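Local coordinates for protein reducing-end xylose-releasing exo-oligoxylanase Rex8A (PDB 6SUD) that hydrolyses linear and branched xylooligosaccharides, releasing xylose from their reducing ends in the breakdown of xylan, at residues 29-34 / 364-369; 77-82 / 86-91; 107-112 / 174-179; 139-144 / 152-157. The protein carries 1 engineered substitution. All coordinates share one frame; numbering follows the deposited sequence.

In the fold
Helix 25-41, near the N terminus, meets helix 359-373, near the C terminus, in interaction 1. This long-range contact closes a loop that holds the other three inside it. Interaction 2 follows first, a tight hairpin between helices 69-81 and 85-99. Interaction 3 then joins the loop at 107-112 to the segment at 174-179, and interaction 4, the hairpin of helices 127-144 and 153-170, is nested within it; no loops cross. Interaction 2 is the physical hub: Phe367 of interaction 1 packs on Met78 and Met82, while Phe88 packs on Ala140 and Trp144 of interaction 4. Interaction 3 lies across the chain's centre from interaction 1.

Interaction 1: 29-34 / 364-369; sequences KARLEQ and CLYFFT
The guanidinium of Arg31 and the ring of Tyr366 meet edge to edge rather than face to face: Tyr366 OH lies near the guanidinium plane, Arg31 NH1 lies near the ring plane, and the two planes are turned 42° apart. NH1 stands 2.9 Å from Tyr366 OH. Beside it, at the same guanidinium's edge and in its plane, sits a water that accepts from Arg31 NE (2.9 Å) and donates to Tyr366 OH (3.2 Å). Tyr366 OH is also hydrogen-bonded to Thr351 O. Arg31 has its own second anchor, NH2 bonding to Trp349 O while Trp349 offers a cation-pi contact.

In the (alpha/alpha)6 barrel of glycoside hydrolase family 8, this contact joins helix 25-41 to helix 359-373, so that the two ends of the chain pack together. One residue further along each helix, the join turns apolar. Leu32 CD1 comes within 4.0 Å of Phe367 CE1, the leucine branch and the aromatic side chain crossing at about a right angle. Phe367 has CG anti to the backbone N (chi1 -171°), which carries its ring across to the leucine. A long arginine suits its position because its aliphatic stem can bend at chi2 and deliver the charged end to the tyrosine.

Interaction 2: 77-82 / 86-91; sequences MMAVQM and HEFDRL. With EDO (1,2-ethanediol), chain C; EDO (1,2-ethanediol), chain H.
Phe88 lays its benzyl group along Ala79 and Val80, the central touch in a helical hairpin of the (alpha/alpha)6 barrel: helix 69-81 ends, the chain turns within a few residues, and helix 85-99 runs back beside it. The CA atoms of Ala79 and Phe88 are 5.2 Å apart, a close approach that suits a side chain as small as alanine. Ala79 CB sits at the edge of the Phe88 ring, near its plane, and rests 3.7 Å from Phe88 CB. Because Phe88 holds CG anti to its own amide nitrogen (chi1 -179°), the ring extends past the alanine to Val80, whose CB approaches CD2 of Phe88 obliquely at 3.9 Å. Trp144 of the next hairpin meets the same ring edge-to-face, and Ala140 packs against it too, so phenylalanine serves both hairpins at once.

Glu87, bent at chi2 (76°), brings its carboxylate to two ethanediol molecules and Tyr41. Tyr41 OH is hydrogen-bonded to OE2, bringing helix 25-41 to the site. A leucine in place of Glu87 would probably leave Tyr41 OH without its carboxylate partner and take away the polar grip on the two ethanediol molecules, which probably come from the crystallisation liquor. Those molecules divide the carboxylate between them: O1 of the chain H ethanediol donates to Glu87 OE1 at 2.9 Å, and O1 of the chain C ethanediol donates to Glu87 OE2 at 2.6 Å.

Interaction 3: 107-112 / 174-179; sequences KDYFAW and DPMWEP
Tyr109 has CG anti to the carbonyl carbon (chi1 -65°), and Met176 places CG in the same way before running on fully extended. The two side chains slide past each other in opposite directions, and the methionine end comes to lie across one face of the tyrosine ring. Its methyl CE stands 3.6 Å from the ring centroid and only 4° off the normal, a centred CH-pi contact. The sulfur follows behind, SD lying 4.3 Å from the same Tyr109 centroid and still over the face.

This is a Met-aromatic contact, and it fixes the loop that precedes strand 113-114 to the loop at 174-176 that leads into the short, weakly bonded strand 177-178, in the (alpha/alpha)6 barrel of glycoside hydrolase family 8. An unbranched, flexible thioether suits the place because it can lie flat along a ring. Helix 127-144 completes the setting: Met176 rests on Pro127, and Glu130 accepts the backbone N-H of Phe110. Trp112 of the same loop touches bound xylose.

At the ring's edge Tyr109 OH donates to Asp174 O over 2.9 Å, meeting the C=O at 135° and slightly tilted from the carbonyl plane. A phenylalanine at Tyr109 would keep the face for Met176 but would probably leave the Asp174 carbonyl without this donor and let the two loops shift against each other. Pro175 CA lies 3.5 Å from Tyr109 OH.

Interaction 4: 139-144 / 152-157; sequences FASNRW and DYQAQA
Helices 139-144 and 153-157 run antiparallel as neighbours in a hairpin, their short axes 8.7 Å apart at 165°, with the CA atoms of Ser141 and Tyr153 closest at 5.3 Å. Small residues suit so close an approach, and Ala140 and Ser141 supply them on the first helix. Ala140 CB lies over one face of the Tyr153 ring, 3.9 Å from its centroid and 15° off the normal, a CH-pi contact displaced toward the rim. Tyr153 keeps CG on the side of its own backbone N, opposite the carbonyl carbon, which brings one face of the ring against Ala140 CB and takes the ring on toward Trp144. There the indole meets it obliquely, Trp144 CE3 standing 4.4 Å from Tyr153 CE2.

On the other flank Ser141 reaches Gln154, its OG 3.5 Å from the CB of that glutamine. The hydroxyl is hydrogen-bonded to Asp146 in the connecting loop, whose second oxygen accepts the backbone N-H of Gln154. Within the second helix's first turn, Gln156 NE2 donates to Asp152 OD1 along a nearly straight line (3.0 Å, 174°), taking the syn side of the carboxylate.

Antiparallel pairs of this kind build the (alpha/alpha)6 barrel. The join between these two segments rests on apolar touches, with the polar ends directed to its margins: Tyr153 OH bonds to Asp89 and Lys85 of the preceding hairpin. Asp146, beside the N-terminal turn of helix 153-170, probably gains from the positive end of the helix dipole while tying the connecting loop to both helices.

Interaction 1: 29-34 / 364-369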
# COMPACT_ATOMS: atom_id res chain seq x y z
N LYS A 29 9.76 16.08 -12.44
CA LYS A 29 9.61 14.95 -13.41
C LYS A 29 10.93 14.16 -13.48
O LYS A 29 10.88 12.92 -13.47
CB LYS A 29 9.18 15.48 -14.78
CG LYS A 29 9.38 14.54 -15.96
CD LYS A 29 9.47 15.29 -17.27
CE LYS A 29 9.46 14.39 -18.49
NZ LYS A 29 8.08 14.13 -18.97
N ALA A 30 12.08 14.84 -13.55
CA ALA A 30 13.40 14.18 -13.66
C ALA A 30 13.69 13.38 -12.38
O ALA A 30 14.26 12.27 -12.49
CB ALA A 30 14.49 15.19 -13.93
N ARG A 31 13.32 13.92 -11.22
CA ARG A 31 13.54 13.28 -9.90
C ARG A 31 12.70 12.00 -9.84
O ARG A 31 13.22 10.98 -9.37
CB ARG A 31 13.22 14.24 -8.75
CG ARG A 31 13.46 13.66 -7.36
CD ARG A 31 14.92 13.37 -7.06
NE ARG A 31 15.02 12.83 -5.70
CZ ARG A 31 15.03 13.56 -4.59
NH1 ARG A 31 15.10 12.96 -3.42
NH2 ARG A 31 14.95 14.89 -4.65
N LEU A 32 11.46 12.07 -10.32
CA LEU A 32 10.53 10.91 -10.29
C LEU A 32 11.09 9.85 -11.23
O LEU A 32 11.22 8.68 -10.81
CB LEU A 32 9.12 11.33 -10.71
CG LEU A 32 8.15 10.15 -10.77
CD1 LEU A 32 8.11 9.43 -9.43
CD2 LEU A 32 6.76 10.58 -11.18
N GLU A 33 11.48 10.25 -12.44
CA GLU A 33 12.04 9.31 -13.43
C GLU A 33 13.30 8.66 -12.85
O GLU A 33 13.46 7.46 -13.07
CB GLU A 33 12.29 10.03 -14.75
CG GLU A 33 13.37 9.40 -15.60
CD GLU A 33 12.99 8.02 -16.12
OE1 GLU A 33 13.79 7.42 -16.85
OE2 GLU A 33 11.90 7.54 -15.78
N GLN A 34 14.17 9.42 -12.18
CA GLN A 34 15.44 8.87 -11.63
C GLN A 34 15.14 7.93 -10.46
O GLN A 34 15.90 6.95 -10.28
CB GLN A 34 16.42 9.94 -11.18
CG GLN A 34 17.80 9.36 -10.95
CD GLN A 34 18.22 8.41 -12.05
OE1 GLN A 34 18.40 7.22 -11.83
NE2 GLN A 34 18.35 8.93 -13.27
N CYS A 364 10.02 1.12 -1.17
CA CYS A 364 8.62 0.99 -1.67
C CYS A 364 7.81 2.21 -1.21
O CYS A 364 7.21 2.91 -2.07
CB CYS A 364 7.98 -0.32 -1.23
SG CYS A 364 8.69 -1.78 -2.04
N LEU A 365 7.82 2.49 0.10
CA LEU A 365 7.05 3.61 0.70
C LEU A 365 7.56 4.94 0.12
O LEU A 365 6.72 5.80 -0.22
CB LEU A 365 7.20 3.59 2.22
CG LEU A 365 6.21 2.71 2.99
CD1 LEU A 365 6.01 1.36 2.34
CD2 LEU A 365 6.66 2.55 4.43
N TYR A 366 8.89 5.08 -0.00
CA TYR A 366 9.56 6.25 -0.65
C TYR A 366 8.95 6.49 -2.03
O TYR A 366 8.50 7.62 -2.32
CB TYR A 366 11.07 6.01 -0.76
CG TYR A 366 11.92 7.15 -1.27
CD1 TYR A 366 12.04 7.42 -2.63
CD2 TYR A 366 12.63 7.95 -0.40
CE1 TYR A 366 12.83 8.46 -3.10
CE2 TYR A 366 13.43 8.99 -0.85
CZ TYR A 366 13.53 9.24 -2.20
OH TYR A 366 14.33 10.26 -2.66
N PHE A 367 8.92 5.47 -2.88
CA PHE A 367 8.45 5.65 -4.28
C PHE A 367 6.99 6.11 -4.31
O PHE A 367 6.65 7.02 -5.11
CB PHE A 367 8.63 4.40 -5.12
CG PHE A 367 8.35 4.70 -6.57
CD1 PHE A 367 9.30 5.31 -7.35
CD2 PHE A 367 7.11 4.46 -7.11
CE1 PHE A 367 9.04 5.65 -8.67
CE2 PHE A 367 6.85 4.76 -8.44
CZ PHE A 367 7.82 5.36 -9.21
N PHE A 368 6.13 5.51 -3.49
CA PHE A 368 4.70 5.90 -3.46
C PHE A 368 4.57 7.35 -3.03
O PHE A 368 3.73 8.08 -3.60
CB PHE A 368 3.88 4.98 -2.57
CG PHE A 368 3.72 3.59 -3.12
CD1 PHE A 368 3.19 3.36 -4.39
CD2 PHE A 368 4.03 2.49 -2.34
CE1 PHE A 368 3.02 2.08 -4.87
CE2 PHE A 368 3.84 1.20 -2.81
CZ PHE A 368 3.35 1.00 -4.08
N THR A 369 5.42 7.80 -2.10
CA THR A 369 5.43 9.23 -1.68
C THR A 369 5.94 10.11 -2.84
O THR A 369 5.41 11.21 -3.01
CB THR A 369 6.23 9.45 -0.40
OG1 THR A 369 5.60 8.68 0.62
CG2 THR A 369 6.24 10.91 0.02
O HOH W 1 15.06 9.95 -5.75

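Interaction 2: 77-82 / 86-91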
# COMPACT_ATOMS: atom_id res chain seq x y z
N MET A 77 1.78 -1.75 -9.01
CA MET A 77 1.15 -0.41 -8.85
C MET A 77 2.14 0.66 -9.31
O MET A 77 1.72 1.58 -10.02
CB MET A 77 0.73 -0.10 -7.41
CG MET A 77 0.02 1.24 -7.28
SD MET A 77 -1.51 1.35 -8.30
CE MET A 77 -2.62 0.38 -7.30
N MET A 78 3.41 0.55 -8.93
CA MET A 78 4.42 1.55 -9.37
C MET A 78 4.48 1.53 -10.90
O MET A 78 4.45 2.61 -11.50
CB MET A 78 5.80 1.24 -8.79
CG MET A 78 5.84 1.18 -7.27
SD MET A 78 7.49 0.62 -6.75
CE MET A 78 7.25 0.42 -4.98
N ALA A 79 4.51 0.33 -11.49
CA ALA A 79 4.69 0.14 -12.96
C ALA A 79 3.53 0.83 -13.69
O ALA A 79 3.81 1.53 -14.68
CB ALA A 79 4.82 -1.30 -13.38
N VAL A 80 2.30 0.63 -13.23
CA VAL A 80 1.12 1.13 -13.98
C VAL A 80 1.03 2.65 -13.78
O VAL A 80 0.81 3.35 -14.77
CB VAL A 80 -0.18 0.36 -13.70
CG1 VAL A 80 -0.70 0.50 -12.27
CG2 VAL A 80 -1.24 0.76 -14.71
N GLN A 81 1.35 3.17 -12.58
CA GLN A 81 1.39 4.64 -12.31
C GLN A 81 2.48 5.31 -13.16
O GLN A 81 2.28 6.46 -13.58
CB GLN A 81 1.60 4.90 -10.82
CG GLN A 81 0.41 4.48 -9.96
CD GLN A 81 -0.81 5.33 -10.18
OE1 GLN A 81 -0.74 6.45 -10.67
NE2 GLN A 81 -1.96 4.81 -9.77
N MET A 82 3.56 4.59 -13.49
CA MET A 82 4.69 5.15 -14.28
C MET A 82 4.55 4.78 -15.76
O MET A 82 5.45 5.14 -16.54
CB MET A 82 6.03 4.63 -13.75
CG MET A 82 6.44 5.14 -12.38
SD MET A 82 6.81 6.92 -12.44
CE MET A 82 8.22 6.92 -13.55
N HIS A 86 5.95 -3.17 -19.62
CA HIS A 86 6.85 -4.35 -19.76
C HIS A 86 7.18 -4.92 -18.38
O HIS A 86 7.01 -6.15 -18.18
CB HIS A 86 8.07 -3.99 -20.59
CG HIS A 86 9.05 -5.12 -20.72
ND1 HIS A 86 10.35 -4.99 -20.33
CD2 HIS A 86 8.92 -6.38 -21.18
CE1 HIS A 86 11.00 -6.10 -20.57
NE2 HIS A 86 10.15 -6.98 -21.07
N GLU A 87 7.55 -4.05 -17.44
CA GLU A 87 7.84 -4.46 -16.05
C GLU A 87 6.56 -4.95 -15.37
O GLU A 87 6.63 -5.96 -14.68
CB GLU A 87 8.41 -3.30 -15.25
CG GLU A 87 9.77 -2.88 -15.72
CD GLU A 87 9.89 -2.07 -16.99
OE1 GLU A 87 8.86 -1.67 -17.59
OE2 GLU A 87 11.03 -1.85 -17.39
N PHE A 88 5.44 -4.24 -15.57
CA PHE A 88 4.14 -4.63 -14.98
C PHE A 88 3.85 -6.09 -15.33
O PHE A 88 3.56 -6.91 -14.43
CB PHE A 88 3.01 -3.74 -15.49
CG PHE A 88 1.66 -4.05 -14.91
CD1 PHE A 88 0.91 -5.12 -15.38
CD2 PHE A 88 1.14 -3.27 -13.89
CE1 PHE A 88 -0.35 -5.38 -14.85
CE2 PHE A 88 -0.11 -3.54 -13.35
CZ PHE A 88 -0.84 -4.61 -13.82
N ASP A 89 3.92 -6.37 -16.64
CA ASP A 89 3.62 -7.69 -17.25
C ASP A 89 4.59 -8.75 -16.73
O ASP A 89 4.14 -9.89 -16.49
CB ASP A 89 3.61 -7.56 -18.78
CG ASP A 89 2.32 -6.95 -19.32
OD1 ASP A 89 1.36 -6.83 -18.55
OD2 ASP A 89 2.30 -6.57 -20.50
N ARG A 90 5.88 -8.43 -16.59
CA ARG A 90 6.87 -9.37 -16.01
C ARG A 90 6.51 -9.70 -14.55
O ARG A 90 6.54 -10.90 -14.20
CB ARG A 90 8.29 -8.80 -16.07
CG ARG A 90 8.98 -8.92 -17.43
CD ARG A 90 10.38 -8.36 -17.31
NE ARG A 90 11.20 -8.57 -18.51
CZ ARG A 90 11.93 -9.65 -18.77
NH1 ARG A 90 11.97 -10.66 -17.93
NH2 ARG A 90 12.63 -9.70 -19.91
N LEU A 91 6.20 -8.69 -13.74
CA LEU A 91 5.83 -8.92 -12.31
C LEU A 91 4.53 -9.73 -12.23
O LEU A 91 4.49 -10.71 -11.48
CB LEU A 91 5.65 -7.58 -11.60
CG LEU A 91 6.95 -6.82 -11.33
CD1 LEU A 91 6.69 -5.38 -10.93
CD2 LEU A 91 7.78 -7.54 -10.30
C1 EDO C . 11.09 0.73 -18.93
O1 EDO C . 12.16 -0.20 -19.05
C2 EDO C . 11.15 1.30 -17.62
O2 EDO C . 12.43 1.85 -17.39
C1 EDO H . 7.29 -0.31 -20.63
O1 EDO H . 8.60 -0.27 -20.09
C2 EDO H . 6.67 1.03 -20.66
O2 EDO H . 5.55 1.15 -21.53

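Interaction 3: 107-112 / 174-179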
# COMPACT_ATOMS: atom_id res chain seq x y z
N LYS A 107 -7.73 -20.95 -3.19
CA LYS A 107 -7.91 -20.84 -4.66
C LYS A 107 -8.05 -19.37 -5.06
O LYS A 107 -8.93 -18.70 -4.50
CB LYS A 107 -9.16 -21.61 -5.08
CG LYS A 107 -9.38 -21.71 -6.59
CD LYS A 107 -10.50 -22.66 -6.97
CE LYS A 107 -11.88 -22.04 -6.85
NZ LYS A 107 -12.21 -21.21 -8.03
N ASP A 108 -7.21 -18.90 -5.99
CA ASP A 108 -7.27 -17.55 -6.61
C ASP A 108 -6.58 -16.51 -5.71
O ASP A 108 -6.29 -15.42 -6.21
CB ASP A 108 -8.70 -17.12 -6.96
CG ASP A 108 -9.42 -18.06 -7.91
OD1 ASP A 108 -8.73 -18.80 -8.63
OD2 ASP A 108 -10.67 -18.04 -7.93
N TYR A 109 -6.33 -16.84 -4.44
CA TYR A 109 -5.40 -16.06 -3.56
C TYR A 109 -3.95 -16.32 -3.98
O TYR A 109 -3.67 -17.26 -4.75
CB TYR A 109 -5.58 -16.41 -2.08
CG TYR A 109 -6.90 -16.09 -1.44
CD1 TYR A 109 -7.77 -15.14 -1.95
CD2 TYR A 109 -7.25 -16.69 -0.24
CE1 TYR A 109 -8.96 -14.82 -1.30
CE2 TYR A 109 -8.43 -16.40 0.41
CZ TYR A 109 -9.28 -15.45 -0.11
OH TYR A 109 -10.45 -15.15 0.54
N PHE A 110 -3.03 -15.51 -3.45
CA PHE A 110 -1.57 -15.58 -3.71
C PHE A 110 -0.87 -16.00 -2.42
O PHE A 110 -1.21 -15.46 -1.36
CB PHE A 110 -1.04 -14.23 -4.20
CG PHE A 110 -1.70 -13.76 -5.47
CD1 PHE A 110 -2.95 -13.16 -5.43
CD2 PHE A 110 -1.10 -13.97 -6.70
CE1 PHE A 110 -3.57 -12.75 -6.60
CE2 PHE A 110 -1.71 -13.55 -7.86
CZ PHE A 110 -2.95 -12.94 -7.81
N ALA A 111 0.03 -16.97 -2.51
CA ALA A 111 0.91 -17.39 -1.40
C ALA A 111 1.72 -16.16 -0.98
O ALA A 111 2.19 -15.44 -1.87
CB ALA A 111 1.79 -18.53 -1.85
N TRP A 112 1.76 -15.83 0.31
CA TRP A 112 2.20 -14.47 0.71
C TRP A 112 3.70 -14.31 0.42
O TRP A 112 4.14 -13.17 0.26
CB TRP A 112 1.85 -14.14 2.17
CG TRP A 112 2.70 -14.77 3.23
CD1 TRP A 112 2.47 -15.97 3.85
CD2 TRP A 112 3.85 -14.20 3.89
NE1 TRP A 112 3.40 -16.19 4.82
CE2 TRP A 112 4.27 -15.13 4.86
CE3 TRP A 112 4.58 -13.02 3.73
CZ2 TRP A 112 5.38 -14.92 5.68
CZ3 TRP A 112 5.67 -12.80 4.53
CH2 TRP A 112 6.05 -13.73 5.51
N ASP A 174 -11.95 -19.26 3.52
CA ASP A 174 -12.53 -18.10 4.25
C ASP A 174 -12.32 -16.85 3.43
O ASP A 174 -11.26 -16.69 2.82
CB ASP A 174 -11.89 -17.91 5.62
CG ASP A 174 -12.07 -19.09 6.56
OD1 ASP A 174 -13.19 -19.26 7.09
OD2 ASP A 174 -11.09 -19.85 6.73
N PRO A 175 -13.28 -15.90 3.43
CA PRO A 175 -13.11 -14.63 2.73
C PRO A 175 -12.10 -13.74 3.46
O PRO A 175 -11.77 -14.00 4.62
CB PRO A 175 -14.51 -14.01 2.74
CG PRO A 175 -15.16 -14.60 3.98
CD PRO A 175 -14.58 -15.99 4.12
N MET A 176 -11.61 -12.72 2.77
CA MET A 176 -10.61 -11.77 3.33
C MET A 176 -11.31 -10.58 3.97
O MET A 176 -10.64 -9.85 4.74
CB MET A 176 -9.64 -11.30 2.24
CG MET A 176 -8.55 -12.30 2.03
SD MET A 176 -7.46 -11.79 0.71
CE MET A 176 -6.25 -13.10 0.87
N TRP A 177 -12.60 -10.40 3.70
CA TRP A 177 -13.44 -9.38 4.39
C TRP A 177 -14.41 -10.10 5.33
O TRP A 177 -14.92 -11.16 4.95
CB TRP A 177 -14.17 -8.50 3.36
CG TRP A 177 -13.36 -7.33 2.92
CD1 TRP A 177 -13.51 -6.03 3.31
CD2 TRP A 177 -12.24 -7.34 2.01
NE1 TRP A 177 -12.57 -5.24 2.71
CE2 TRP A 177 -11.79 -6.01 1.90
CE3 TRP A 177 -11.60 -8.34 1.26
CZ2 TRP A 177 -10.70 -5.67 1.09
CZ3 TRP A 177 -10.53 -7.99 0.46
CH2 TRP A 177 -10.09 -6.67 0.38
N GLU A 178 -14.59 -9.56 6.54
CA GLU A 178 -15.64 -10.05 7.48
C GLU A 178 -16.98 -9.52 6.97
O GLU A 178 -17.17 -8.31 6.89
CB GLU A 178 -15.34 -9.62 8.91
CG GLU A 178 -16.46 -9.92 9.90
CD GLU A 178 -17.07 -11.32 9.84
OE1 GLU A 178 -16.30 -12.31 9.87
OE2 GLU A 178 -18.33 -11.41 9.75
N PRO A 179 -17.93 -10.40 6.56
CA PRO A 179 -19.19 -9.93 5.99
C PRO A 179 -20.02 -9.09 6.97
O PRO A 179 -20.70 -8.21 6.50
CB PRO A 179 -19.93 -11.23 5.63
CG PRO A 179 -18.84 -12.26 5.52
CD PRO A 179 -17.85 -11.87 6.60

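Interaction 4: 139-144 / 152-157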
# COMPACT_ATOMS: atom_id res chain seq x y z
N PHE A 139 -6.25 -0.74 -13.08
CA PHE A 139 -5.58 0.44 -13.70
C PHE A 139 -4.91 0.01 -15.01
O PHE A 139 -4.95 0.78 -15.97
CB PHE A 139 -4.58 1.11 -12.74
CG PHE A 139 -5.19 1.89 -11.61
CD1 PHE A 139 -6.52 2.29 -11.63
CD2 PHE A 139 -4.43 2.22 -10.49
CE1 PHE A 139 -7.07 3.01 -10.58
CE2 PHE A 139 -4.99 2.93 -9.44
CZ PHE A 139 -6.30 3.32 -9.48
N ALA A 140 -4.28 -1.16 -15.05
CA ALA A 140 -3.65 -1.71 -16.27
C ALA A 140 -4.72 -1.83 -17.36
O ALA A 140 -4.48 -1.39 -18.49
CB ALA A 140 -2.99 -3.03 -15.98
N SER A 141 -5.89 -2.37 -17.03
CA SER A 141 -6.98 -2.56 -18.02
C SER A 141 -7.41 -1.20 -18.57
O SER A 141 -7.68 -1.08 -19.80
CB SER A 141 -8.13 -3.27 -17.42
OG SER A 141 -9.11 -3.54 -18.41
N ASN A 142 -7.59 -0.24 -17.67
CA ASN A 142 -8.10 1.10 -18.06
C ASN A 142 -7.00 1.81 -18.85
O ASN A 142 -7.37 2.51 -19.79
CB ASN A 142 -8.70 1.87 -16.87
CG ASN A 142 -9.84 1.15 -16.18
OD1 ASN A 142 -10.45 0.25 -16.76
ND2 ASN A 142 -10.11 1.50 -14.93
N ARG A 143 -5.71 1.61 -18.53
CA ARG A 143 -4.61 2.36 -19.20
C ARG A 143 -4.24 1.74 -20.55
O ARG A 143 -3.97 2.52 -21.50
CB ARG A 143 -3.31 2.38 -18.39
CG ARG A 143 -3.31 3.31 -17.19
CD ARG A 143 -1.89 3.76 -16.88
NE ARG A 143 -1.48 4.86 -17.75
CZ ARG A 143 -0.47 5.71 -17.51
NH1 ARG A 143 0.25 5.59 -16.40
NH2 ARG A 143 -0.20 6.68 -18.36
N TRP A 144 -4.13 0.41 -20.61
CA TRP A 144 -3.51 -0.35 -21.74
C TRP A 144 -4.49 -1.28 -22.47
O TRP A 144 -4.17 -1.73 -23.60
CB TRP A 144 -2.36 -1.18 -21.19
CG TRP A 144 -1.32 -0.38 -20.48
CD1 TRP A 144 -0.87 0.86 -20.80
CD2 TRP A 144 -0.58 -0.80 -19.32
NE1 TRP A 144 0.10 1.25 -19.91
CE2 TRP A 144 0.32 0.24 -19.01
CE3 TRP A 144 -0.59 -1.95 -18.53
CZ2 TRP A 144 1.19 0.17 -17.93
CZ3 TRP A 144 0.28 -2.03 -17.47
CH2 TRP A 144 1.16 -0.98 -17.17
N ASP A 152 -5.34 -10.58 -19.47
CA ASP A 152 -6.75 -10.12 -19.45
C ASP A 152 -7.01 -9.46 -18.09
O ASP A 152 -7.74 -10.04 -17.27
CB ASP A 152 -7.72 -11.27 -19.75
CG ASP A 152 -7.58 -12.50 -18.87
OD1 ASP A 152 -6.45 -12.85 -18.55
OD2 ASP A 152 -8.61 -13.12 -18.53
N TYR A 153 -6.44 -8.27 -17.88
CA TYR A 153 -6.26 -7.62 -16.56
C TYR A 153 -7.59 -7.46 -15.81
O TYR A 153 -7.63 -7.81 -14.60
CB TYR A 153 -5.62 -6.25 -16.72
CG TYR A 153 -4.34 -6.24 -17.52
CD1 TYR A 153 -3.21 -6.90 -17.08
CD2 TYR A 153 -4.26 -5.52 -18.70
CE1 TYR A 153 -2.03 -6.87 -17.79
CE2 TYR A 153 -3.08 -5.48 -19.43
CZ TYR A 153 -1.96 -6.16 -18.98
OH TYR A 153 -0.80 -6.12 -19.69
N GLN A 154 -8.64 -6.96 -16.47
CA GLN A 154 -9.93 -6.68 -15.79
C GLN A 154 -10.50 -7.98 -15.23
O GLN A 154 -10.89 -7.99 -14.05
CB GLN A 154 -10.96 -6.02 -16.72
CG GLN A 154 -12.20 -5.52 -15.98
CD GLN A 154 -13.28 -5.07 -16.93
OE1 GLN A 154 -13.49 -3.88 -17.14
NE2 GLN A 154 -13.97 -6.02 -17.54
N ALA A 155 -10.54 -9.05 -16.03
CA ALA A 155 -11.11 -10.36 -15.59
C ALA A 155 -10.24 -10.95 -14.47
O ALA A 155 -10.79 -11.58 -13.54
CB ALA A 155 -11.26 -11.29 -16.76
N GLN A 156 -8.92 -10.75 -14.54
CA GLN A 156 -7.96 -11.20 -13.50
C GLN A 156 -8.26 -10.47 -12.19
O GLN A 156 -8.36 -11.13 -11.16
CB GLN A 156 -6.51 -11.00 -13.94
CG GLN A 156 -6.07 -11.88 -15.11
CD GLN A 156 -6.07 -13.36 -14.82
OE1 GLN A 156 -5.92 -13.80 -13.67
NE2 GLN A 156 -6.22 -14.17 -15.86
N ALA A 157 -8.45 -9.15 -12.22
CA ALA A 157 -8.81 -8.34 -11.03
C ALA A 157 -10.09 -8.86 -10.39
O ALA A 157 -10.13 -9.01 -9.15
CB ALA A 157 -8.97 -6.88 -11.39